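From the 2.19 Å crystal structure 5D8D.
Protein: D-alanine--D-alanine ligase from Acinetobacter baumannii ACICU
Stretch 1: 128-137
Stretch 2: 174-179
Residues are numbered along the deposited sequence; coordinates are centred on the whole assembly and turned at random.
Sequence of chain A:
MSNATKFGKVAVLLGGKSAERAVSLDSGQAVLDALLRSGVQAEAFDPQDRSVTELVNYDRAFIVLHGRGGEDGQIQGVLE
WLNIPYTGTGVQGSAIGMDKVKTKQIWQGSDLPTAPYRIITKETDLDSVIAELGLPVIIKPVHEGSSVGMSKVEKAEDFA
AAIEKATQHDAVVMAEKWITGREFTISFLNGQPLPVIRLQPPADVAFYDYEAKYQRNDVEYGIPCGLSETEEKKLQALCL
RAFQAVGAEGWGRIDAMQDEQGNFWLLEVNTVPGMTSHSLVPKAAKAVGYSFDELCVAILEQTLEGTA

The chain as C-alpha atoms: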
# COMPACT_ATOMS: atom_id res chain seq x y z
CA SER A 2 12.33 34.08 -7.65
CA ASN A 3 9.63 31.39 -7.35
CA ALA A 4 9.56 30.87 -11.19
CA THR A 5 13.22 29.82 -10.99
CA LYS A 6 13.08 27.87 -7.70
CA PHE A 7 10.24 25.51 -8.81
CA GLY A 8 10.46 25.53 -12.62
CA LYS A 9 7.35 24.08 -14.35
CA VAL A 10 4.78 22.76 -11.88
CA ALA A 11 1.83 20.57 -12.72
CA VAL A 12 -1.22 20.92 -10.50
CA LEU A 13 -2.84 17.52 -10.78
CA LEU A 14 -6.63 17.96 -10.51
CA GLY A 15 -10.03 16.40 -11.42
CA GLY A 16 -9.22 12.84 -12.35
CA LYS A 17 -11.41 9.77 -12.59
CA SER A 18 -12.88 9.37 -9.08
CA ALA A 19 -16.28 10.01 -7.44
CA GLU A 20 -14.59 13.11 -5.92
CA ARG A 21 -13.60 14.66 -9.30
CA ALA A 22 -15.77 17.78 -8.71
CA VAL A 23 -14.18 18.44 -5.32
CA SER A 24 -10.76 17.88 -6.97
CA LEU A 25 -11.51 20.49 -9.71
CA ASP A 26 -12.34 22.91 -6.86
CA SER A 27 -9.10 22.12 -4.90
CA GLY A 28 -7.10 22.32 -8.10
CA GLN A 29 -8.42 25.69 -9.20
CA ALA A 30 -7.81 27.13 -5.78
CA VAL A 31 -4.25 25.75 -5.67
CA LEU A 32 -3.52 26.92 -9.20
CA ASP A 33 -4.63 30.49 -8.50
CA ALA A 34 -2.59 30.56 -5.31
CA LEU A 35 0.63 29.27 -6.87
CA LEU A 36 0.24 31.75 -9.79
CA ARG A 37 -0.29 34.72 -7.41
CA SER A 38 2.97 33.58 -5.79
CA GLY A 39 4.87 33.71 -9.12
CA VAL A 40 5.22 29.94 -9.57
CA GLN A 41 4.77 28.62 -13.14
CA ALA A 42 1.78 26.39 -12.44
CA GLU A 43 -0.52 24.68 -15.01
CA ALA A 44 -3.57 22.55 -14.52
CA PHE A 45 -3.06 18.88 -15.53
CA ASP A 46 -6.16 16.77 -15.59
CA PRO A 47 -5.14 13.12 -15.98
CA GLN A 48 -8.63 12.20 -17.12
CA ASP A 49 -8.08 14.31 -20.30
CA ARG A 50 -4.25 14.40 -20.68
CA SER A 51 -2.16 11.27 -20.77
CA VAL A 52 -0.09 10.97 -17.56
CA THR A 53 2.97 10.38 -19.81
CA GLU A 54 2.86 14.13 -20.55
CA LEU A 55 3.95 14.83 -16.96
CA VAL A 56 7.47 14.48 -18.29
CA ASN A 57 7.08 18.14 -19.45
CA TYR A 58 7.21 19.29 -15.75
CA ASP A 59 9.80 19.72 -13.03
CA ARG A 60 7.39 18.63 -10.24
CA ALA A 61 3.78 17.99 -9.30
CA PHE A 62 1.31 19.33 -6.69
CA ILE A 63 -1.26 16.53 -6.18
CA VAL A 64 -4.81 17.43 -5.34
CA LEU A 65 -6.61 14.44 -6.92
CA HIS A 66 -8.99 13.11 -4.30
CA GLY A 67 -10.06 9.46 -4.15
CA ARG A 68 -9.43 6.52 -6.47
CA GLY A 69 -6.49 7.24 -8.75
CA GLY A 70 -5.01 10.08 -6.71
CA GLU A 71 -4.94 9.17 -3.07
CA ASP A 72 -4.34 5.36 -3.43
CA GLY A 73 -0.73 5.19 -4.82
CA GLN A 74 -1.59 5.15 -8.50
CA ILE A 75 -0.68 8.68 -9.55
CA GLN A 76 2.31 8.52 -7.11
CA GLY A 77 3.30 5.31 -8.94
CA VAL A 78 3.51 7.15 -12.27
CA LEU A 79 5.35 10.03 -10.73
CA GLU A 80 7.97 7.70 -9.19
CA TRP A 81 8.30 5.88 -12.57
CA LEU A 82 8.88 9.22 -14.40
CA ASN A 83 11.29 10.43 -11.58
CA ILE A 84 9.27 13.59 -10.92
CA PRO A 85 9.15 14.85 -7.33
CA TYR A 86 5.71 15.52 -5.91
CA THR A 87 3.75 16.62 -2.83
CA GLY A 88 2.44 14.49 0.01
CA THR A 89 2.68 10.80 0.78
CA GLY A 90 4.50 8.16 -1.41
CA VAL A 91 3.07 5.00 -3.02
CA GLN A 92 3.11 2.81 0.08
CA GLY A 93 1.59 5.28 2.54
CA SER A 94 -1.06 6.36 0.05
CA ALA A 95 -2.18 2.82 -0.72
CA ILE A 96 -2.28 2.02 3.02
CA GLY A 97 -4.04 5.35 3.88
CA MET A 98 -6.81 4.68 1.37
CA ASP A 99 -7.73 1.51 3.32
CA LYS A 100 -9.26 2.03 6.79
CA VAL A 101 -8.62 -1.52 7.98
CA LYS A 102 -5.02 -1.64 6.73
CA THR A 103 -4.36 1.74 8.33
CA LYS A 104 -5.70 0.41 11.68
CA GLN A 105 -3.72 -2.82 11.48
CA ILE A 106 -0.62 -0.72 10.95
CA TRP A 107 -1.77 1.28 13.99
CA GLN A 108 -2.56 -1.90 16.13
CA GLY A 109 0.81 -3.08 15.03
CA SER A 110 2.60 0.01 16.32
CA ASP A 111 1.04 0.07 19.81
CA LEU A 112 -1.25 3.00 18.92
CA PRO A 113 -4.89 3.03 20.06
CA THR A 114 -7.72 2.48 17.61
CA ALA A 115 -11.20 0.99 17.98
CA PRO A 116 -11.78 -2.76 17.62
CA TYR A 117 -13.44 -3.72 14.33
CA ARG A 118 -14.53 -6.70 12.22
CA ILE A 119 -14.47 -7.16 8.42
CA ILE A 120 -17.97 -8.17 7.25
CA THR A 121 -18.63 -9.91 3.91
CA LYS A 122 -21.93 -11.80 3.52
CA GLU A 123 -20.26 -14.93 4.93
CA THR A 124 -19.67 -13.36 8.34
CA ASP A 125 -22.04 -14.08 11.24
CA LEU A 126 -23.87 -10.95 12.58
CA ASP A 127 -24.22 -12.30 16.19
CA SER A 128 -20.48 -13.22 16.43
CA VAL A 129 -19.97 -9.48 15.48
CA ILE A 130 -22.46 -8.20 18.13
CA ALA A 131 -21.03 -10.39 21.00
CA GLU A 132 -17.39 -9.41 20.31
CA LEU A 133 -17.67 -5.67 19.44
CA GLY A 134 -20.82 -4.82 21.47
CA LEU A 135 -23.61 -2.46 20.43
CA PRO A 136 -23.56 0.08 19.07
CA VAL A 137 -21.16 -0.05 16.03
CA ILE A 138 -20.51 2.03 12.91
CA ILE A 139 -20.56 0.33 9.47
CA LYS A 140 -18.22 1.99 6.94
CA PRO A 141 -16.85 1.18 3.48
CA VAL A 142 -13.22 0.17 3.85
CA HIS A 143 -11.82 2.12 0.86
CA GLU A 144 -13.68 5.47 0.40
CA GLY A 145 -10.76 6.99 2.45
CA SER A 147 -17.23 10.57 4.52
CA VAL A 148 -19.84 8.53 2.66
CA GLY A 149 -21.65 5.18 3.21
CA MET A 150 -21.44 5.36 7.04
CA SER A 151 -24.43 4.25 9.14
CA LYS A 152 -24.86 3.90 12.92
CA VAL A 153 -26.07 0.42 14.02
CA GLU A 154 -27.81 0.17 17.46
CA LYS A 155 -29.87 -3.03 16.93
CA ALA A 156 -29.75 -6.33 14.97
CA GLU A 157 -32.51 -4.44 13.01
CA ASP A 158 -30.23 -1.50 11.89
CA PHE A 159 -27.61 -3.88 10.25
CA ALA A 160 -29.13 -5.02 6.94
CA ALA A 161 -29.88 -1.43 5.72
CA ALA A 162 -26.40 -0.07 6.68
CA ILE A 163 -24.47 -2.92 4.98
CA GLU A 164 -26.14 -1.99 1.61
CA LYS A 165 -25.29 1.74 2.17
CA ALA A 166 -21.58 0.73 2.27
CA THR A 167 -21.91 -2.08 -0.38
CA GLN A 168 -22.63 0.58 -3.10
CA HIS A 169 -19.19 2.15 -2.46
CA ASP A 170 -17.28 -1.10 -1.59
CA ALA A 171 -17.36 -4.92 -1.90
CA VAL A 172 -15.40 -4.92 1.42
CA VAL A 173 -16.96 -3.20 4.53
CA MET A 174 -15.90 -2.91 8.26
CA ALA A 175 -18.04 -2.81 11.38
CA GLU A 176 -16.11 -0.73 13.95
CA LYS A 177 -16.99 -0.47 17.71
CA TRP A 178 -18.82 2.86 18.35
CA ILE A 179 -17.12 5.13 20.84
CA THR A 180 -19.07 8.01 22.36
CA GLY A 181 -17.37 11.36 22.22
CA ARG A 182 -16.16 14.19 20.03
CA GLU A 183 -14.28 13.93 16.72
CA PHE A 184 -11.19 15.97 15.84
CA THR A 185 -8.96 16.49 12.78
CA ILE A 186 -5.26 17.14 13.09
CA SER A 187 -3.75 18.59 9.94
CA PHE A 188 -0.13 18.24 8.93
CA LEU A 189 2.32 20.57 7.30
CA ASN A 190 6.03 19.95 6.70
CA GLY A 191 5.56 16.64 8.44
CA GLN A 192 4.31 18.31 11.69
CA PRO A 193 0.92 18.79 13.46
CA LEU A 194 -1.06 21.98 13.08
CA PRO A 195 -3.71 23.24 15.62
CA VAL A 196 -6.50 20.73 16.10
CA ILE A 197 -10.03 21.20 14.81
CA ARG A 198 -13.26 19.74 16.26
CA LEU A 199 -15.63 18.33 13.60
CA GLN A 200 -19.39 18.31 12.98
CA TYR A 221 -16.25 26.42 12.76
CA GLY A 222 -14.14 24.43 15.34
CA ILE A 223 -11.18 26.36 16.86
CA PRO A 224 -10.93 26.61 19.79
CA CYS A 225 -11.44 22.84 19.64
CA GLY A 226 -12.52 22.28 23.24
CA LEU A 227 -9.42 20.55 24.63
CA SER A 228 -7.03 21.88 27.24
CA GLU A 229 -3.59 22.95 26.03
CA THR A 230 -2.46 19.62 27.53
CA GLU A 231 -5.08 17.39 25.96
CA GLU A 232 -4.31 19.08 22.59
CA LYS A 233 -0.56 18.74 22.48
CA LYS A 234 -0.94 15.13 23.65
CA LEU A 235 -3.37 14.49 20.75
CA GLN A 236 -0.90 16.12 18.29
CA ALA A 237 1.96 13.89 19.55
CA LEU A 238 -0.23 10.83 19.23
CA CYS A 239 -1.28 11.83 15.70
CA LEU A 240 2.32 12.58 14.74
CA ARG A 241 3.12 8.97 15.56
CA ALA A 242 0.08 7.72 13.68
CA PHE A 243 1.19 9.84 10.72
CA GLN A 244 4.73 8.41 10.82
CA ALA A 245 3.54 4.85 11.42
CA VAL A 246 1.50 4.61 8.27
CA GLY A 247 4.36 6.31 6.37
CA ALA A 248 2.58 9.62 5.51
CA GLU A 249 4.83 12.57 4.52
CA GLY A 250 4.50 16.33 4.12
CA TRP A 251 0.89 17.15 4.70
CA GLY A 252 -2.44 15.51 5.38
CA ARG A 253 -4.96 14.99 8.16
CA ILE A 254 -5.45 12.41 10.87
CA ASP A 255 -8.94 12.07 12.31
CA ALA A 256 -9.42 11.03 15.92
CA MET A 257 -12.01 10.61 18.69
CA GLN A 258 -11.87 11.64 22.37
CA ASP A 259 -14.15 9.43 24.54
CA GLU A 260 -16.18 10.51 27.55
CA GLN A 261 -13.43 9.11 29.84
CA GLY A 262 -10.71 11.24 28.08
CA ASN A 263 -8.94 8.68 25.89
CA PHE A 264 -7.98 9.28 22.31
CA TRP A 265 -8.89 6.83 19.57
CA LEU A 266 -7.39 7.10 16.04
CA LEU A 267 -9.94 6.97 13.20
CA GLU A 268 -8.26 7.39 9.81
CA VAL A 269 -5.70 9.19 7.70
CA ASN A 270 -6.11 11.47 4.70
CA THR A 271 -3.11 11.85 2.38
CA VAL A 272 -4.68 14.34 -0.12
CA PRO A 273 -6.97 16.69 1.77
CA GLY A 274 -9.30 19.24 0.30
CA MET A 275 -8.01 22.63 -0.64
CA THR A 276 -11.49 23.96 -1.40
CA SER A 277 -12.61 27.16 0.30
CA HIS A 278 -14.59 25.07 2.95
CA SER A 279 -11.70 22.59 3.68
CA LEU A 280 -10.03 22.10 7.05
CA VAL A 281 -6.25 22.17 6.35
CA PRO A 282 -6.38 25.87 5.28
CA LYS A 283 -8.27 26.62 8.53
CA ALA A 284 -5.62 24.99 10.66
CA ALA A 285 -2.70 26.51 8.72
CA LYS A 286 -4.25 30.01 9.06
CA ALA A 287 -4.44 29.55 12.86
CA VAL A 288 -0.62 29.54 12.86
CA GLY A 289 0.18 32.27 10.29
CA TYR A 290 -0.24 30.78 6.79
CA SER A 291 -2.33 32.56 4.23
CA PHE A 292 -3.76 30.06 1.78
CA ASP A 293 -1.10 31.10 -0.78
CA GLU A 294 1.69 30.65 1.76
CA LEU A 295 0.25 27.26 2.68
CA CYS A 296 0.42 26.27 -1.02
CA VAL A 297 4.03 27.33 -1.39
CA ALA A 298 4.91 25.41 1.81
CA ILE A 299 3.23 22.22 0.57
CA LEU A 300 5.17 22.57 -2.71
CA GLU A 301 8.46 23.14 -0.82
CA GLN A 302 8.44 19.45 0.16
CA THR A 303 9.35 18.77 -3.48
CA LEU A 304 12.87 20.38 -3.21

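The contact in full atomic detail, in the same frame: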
# COMPACT_ATOMS: atom_id res chain seq x y z
N SER A 128 -21.90 -13.17 16.05
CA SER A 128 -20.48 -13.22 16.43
C SER A 128 -19.83 -11.81 16.39
O SER A 128 -18.88 -11.55 17.13
CB SER A 128 -19.69 -14.22 15.56
OG SER A 128 -19.87 -15.56 16.02
N VAL A 129 -20.34 -10.92 15.52
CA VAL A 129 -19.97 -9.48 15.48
C VAL A 129 -20.48 -8.74 16.73
O VAL A 129 -19.70 -8.10 17.44
CB VAL A 129 -20.50 -8.77 14.18
CG1 VAL A 129 -20.40 -7.25 14.25
CG2 VAL A 129 -19.75 -9.27 12.96
N ILE A 130 -21.79 -8.84 16.98
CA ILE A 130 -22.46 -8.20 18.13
C ILE A 130 -21.83 -8.59 19.50
O ILE A 130 -21.60 -7.72 20.35
CB ILE A 130 -24.00 -8.48 18.10
CG1 ILE A 130 -24.67 -7.64 16.99
CG2 ILE A 130 -24.66 -8.22 19.45
CD1 ILE A 130 -26.10 -8.04 16.66
N ALA A 131 -21.56 -9.89 19.71
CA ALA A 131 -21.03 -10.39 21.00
C ALA A 131 -19.59 -9.93 21.28
O ALA A 131 -19.22 -9.70 22.43
CB ALA A 131 -21.12 -11.91 21.05
N GLU A 132 -18.80 -9.81 20.21
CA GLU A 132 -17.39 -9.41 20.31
C GLU A 132 -17.23 -7.88 20.43
O GLU A 132 -16.64 -7.38 21.39
CB GLU A 132 -16.58 -9.97 19.11
CG GLU A 132 -15.96 -11.36 19.33
CD GLU A 132 -16.78 -12.33 20.18
OE1 GLU A 132 -17.96 -12.61 19.82
OE2 GLU A 132 -16.25 -12.84 21.20
N LEU A 133 -17.77 -7.15 19.46
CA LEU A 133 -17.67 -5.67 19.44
C LEU A 133 -18.56 -4.97 20.47
O LEU A 133 -18.15 -3.96 21.05
CB LEU A 133 -17.98 -5.11 18.03
CG LEU A 133 -16.84 -4.90 17.00
CD1 LEU A 133 -15.54 -5.64 17.32
CD2 LEU A 133 -17.33 -5.24 15.60
N GLY A 134 -19.78 -5.49 20.68
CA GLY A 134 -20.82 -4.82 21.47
C GLY A 134 -21.63 -3.85 20.61
O GLY A 134 -21.19 -3.42 19.53
N LEU A 135 -22.84 -3.52 21.07
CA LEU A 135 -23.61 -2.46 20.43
C LEU A 135 -23.38 -1.16 21.21
O LEU A 135 -23.17 -1.19 22.43
CB LEU A 135 -25.11 -2.79 20.34
CG LEU A 135 -25.54 -3.73 19.18
CD1 LEU A 135 -25.66 -5.16 19.66
CD2 LEU A 135 -26.85 -3.34 18.54
N PRO A 136 -23.38 -0.02 20.53
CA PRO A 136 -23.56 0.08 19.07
C PRO A 136 -22.22 0.06 18.28
O PRO A 136 -21.14 0.15 18.87
CB PRO A 136 -24.29 1.42 18.90
CG PRO A 136 -24.42 2.02 20.27
CD PRO A 136 -23.45 1.31 21.16
N VAL A 137 -22.32 -0.10 16.95
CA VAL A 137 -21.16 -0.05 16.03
C VAL A 137 -21.45 0.92 14.88
O VAL A 137 -22.58 1.37 14.69
CB VAL A 137 -20.76 -1.45 15.45
CG1 VAL A 137 -20.56 -2.47 16.57
CG2 VAL A 137 -21.78 -1.94 14.43
N MET A 174 -16.27 -2.63 6.84
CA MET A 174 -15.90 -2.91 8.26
C MET A 174 -16.94 -2.40 9.24
O MET A 174 -17.43 -1.28 9.11
CB MET A 174 -14.52 -2.36 8.67
CG MET A 174 -14.26 -0.87 8.43
SD MET A 174 -13.17 -0.05 9.65
CE MET A 174 -12.01 -1.33 10.11
N ALA A 175 -17.29 -3.24 10.21
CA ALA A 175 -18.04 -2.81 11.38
C ALA A 175 -17.03 -2.47 12.47
O ALA A 175 -16.28 -3.34 12.91
CB ALA A 175 -19.01 -3.90 11.85
N GLU A 176 -17.00 -1.21 12.89
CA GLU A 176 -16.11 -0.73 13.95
C GLU A 176 -16.94 -0.44 15.22
O GLU A 176 -18.06 0.09 15.12
CB GLU A 176 -15.42 0.54 13.43
CG GLU A 176 -14.31 1.13 14.30
CD GLU A 176 -13.77 2.48 13.76
OE1 GLU A 176 -12.57 2.74 13.93
OE2 GLU A 176 -14.55 3.28 13.18
N LYS A 177 -16.39 -0.80 16.39
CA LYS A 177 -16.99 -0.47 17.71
C LYS A 177 -17.26 1.02 17.87
O LYS A 177 -16.32 1.80 17.75
CB LYS A 177 -16.05 -0.92 18.83
CG LYS A 177 -16.43 -0.48 20.24
CD LYS A 177 -15.70 -1.30 21.30
CE LYS A 177 -15.58 -0.56 22.65
NZ LYS A 177 -16.18 -1.37 23.75
N TRP A 178 -18.50 1.43 18.16
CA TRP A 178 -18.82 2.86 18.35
C TRP A 178 -18.15 3.33 19.63
O TRP A 178 -18.15 2.61 20.61
CB TRP A 178 -20.33 3.12 18.44
CG TRP A 178 -20.71 4.58 18.54
CD1 TRP A 178 -20.98 5.29 19.67
CD2 TRP A 178 -20.85 5.51 17.45
NE1 TRP A 178 -21.29 6.59 19.36
CE2 TRP A 178 -21.21 6.76 18.01
CE3 TRP A 178 -20.69 5.41 16.06
CZ2 TRP A 178 -21.43 7.90 17.21
CZ3 TRP A 178 -20.92 6.55 15.27
CH2 TRP A 178 -21.28 7.78 15.85
N ILE A 179 -17.55 4.51 19.61
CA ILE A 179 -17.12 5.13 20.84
C ILE A 179 -17.79 6.50 20.94
O ILE A 179 -17.88 7.25 19.96
CB ILE A 179 -15.57 5.15 21.00
CG1 ILE A 179 -14.93 6.14 20.02
CG2 ILE A 179 -15.02 3.71 20.92
CD1 ILE A 179 -13.56 5.74 19.51

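The contact joins the last turns of a helix, 128-133, and the segment that follows it to strand 174-177 and Trp178 just beyond it. Helix and strand run in nearly the same direction, with 27° between their axes and 9.5 Å at closest approach, a spacing that leaves room for one layer of side chains. The chain then turns back, so that Val137 meets Lys177 in an antiparallel bridge, a non-hydrogen-bonded pair with the two CA atoms 4.5 Å apart.

The turnaround is built from backbone. Leu133 N bonds to Val129 O at 3.0 Å and Gly134 N to Ile130 O at 2.9 Å, completing the helical pattern. Gly134 then leaves helical geometry with phi at 86°, a positive value that by itself favors glycine. Two residues on, a cis peptide bond precedes Pro136, a geometry far more accessible to proline than to other residues.

Across the stretches there is a single hydrogen bond: Trp178 N donates to Pro136 O at 3.0 Å, with an N-H...O angle of 152°. Proline has no amide hydrogen to give, but its carbonyl remains a good acceptor, and here it ties the start of the extended segment to the residue just past the strand.

The apolar packing centers on Ala175, whose CB points toward the first stretch. Three larger side chains gather about this methyl: Val129 CG1, Leu133 CD2 and Val137 CG2 each lie 4.3 Å from Ala175 CB. Val129 and Leu133, four residues apart, present the same side of the helix, while Val137 arrives from the extended segment. The small residue sits where helix and extended segment converge, and the branched ones pack against it. Leu133 has the most area covered in the contact, and its chi angles, -91° and 17°, lie between the usual wells; its CD2 also comes within 3.5 Å of Ala175 O. A second, more peripheral apolar pair is Pro136 CB with Trp178 CB, 4.3 Å apart, although the end of the tryptophan side chain leads away.

Other contacts pack side chains against backbone. Val137 CB lies 3.1 Å from Glu176 O, a tight approach, while the CA-to-CB bond of Glu176 points away. Lys177 lays its aliphatic portion by the helix end, with CD 3.6 Å from Leu133 O, so the methylenes of an exposed residue help cover the junction. The pattern is economical: one backbone hydrogen bond links the stretches, and one alanine takes three of the side chains.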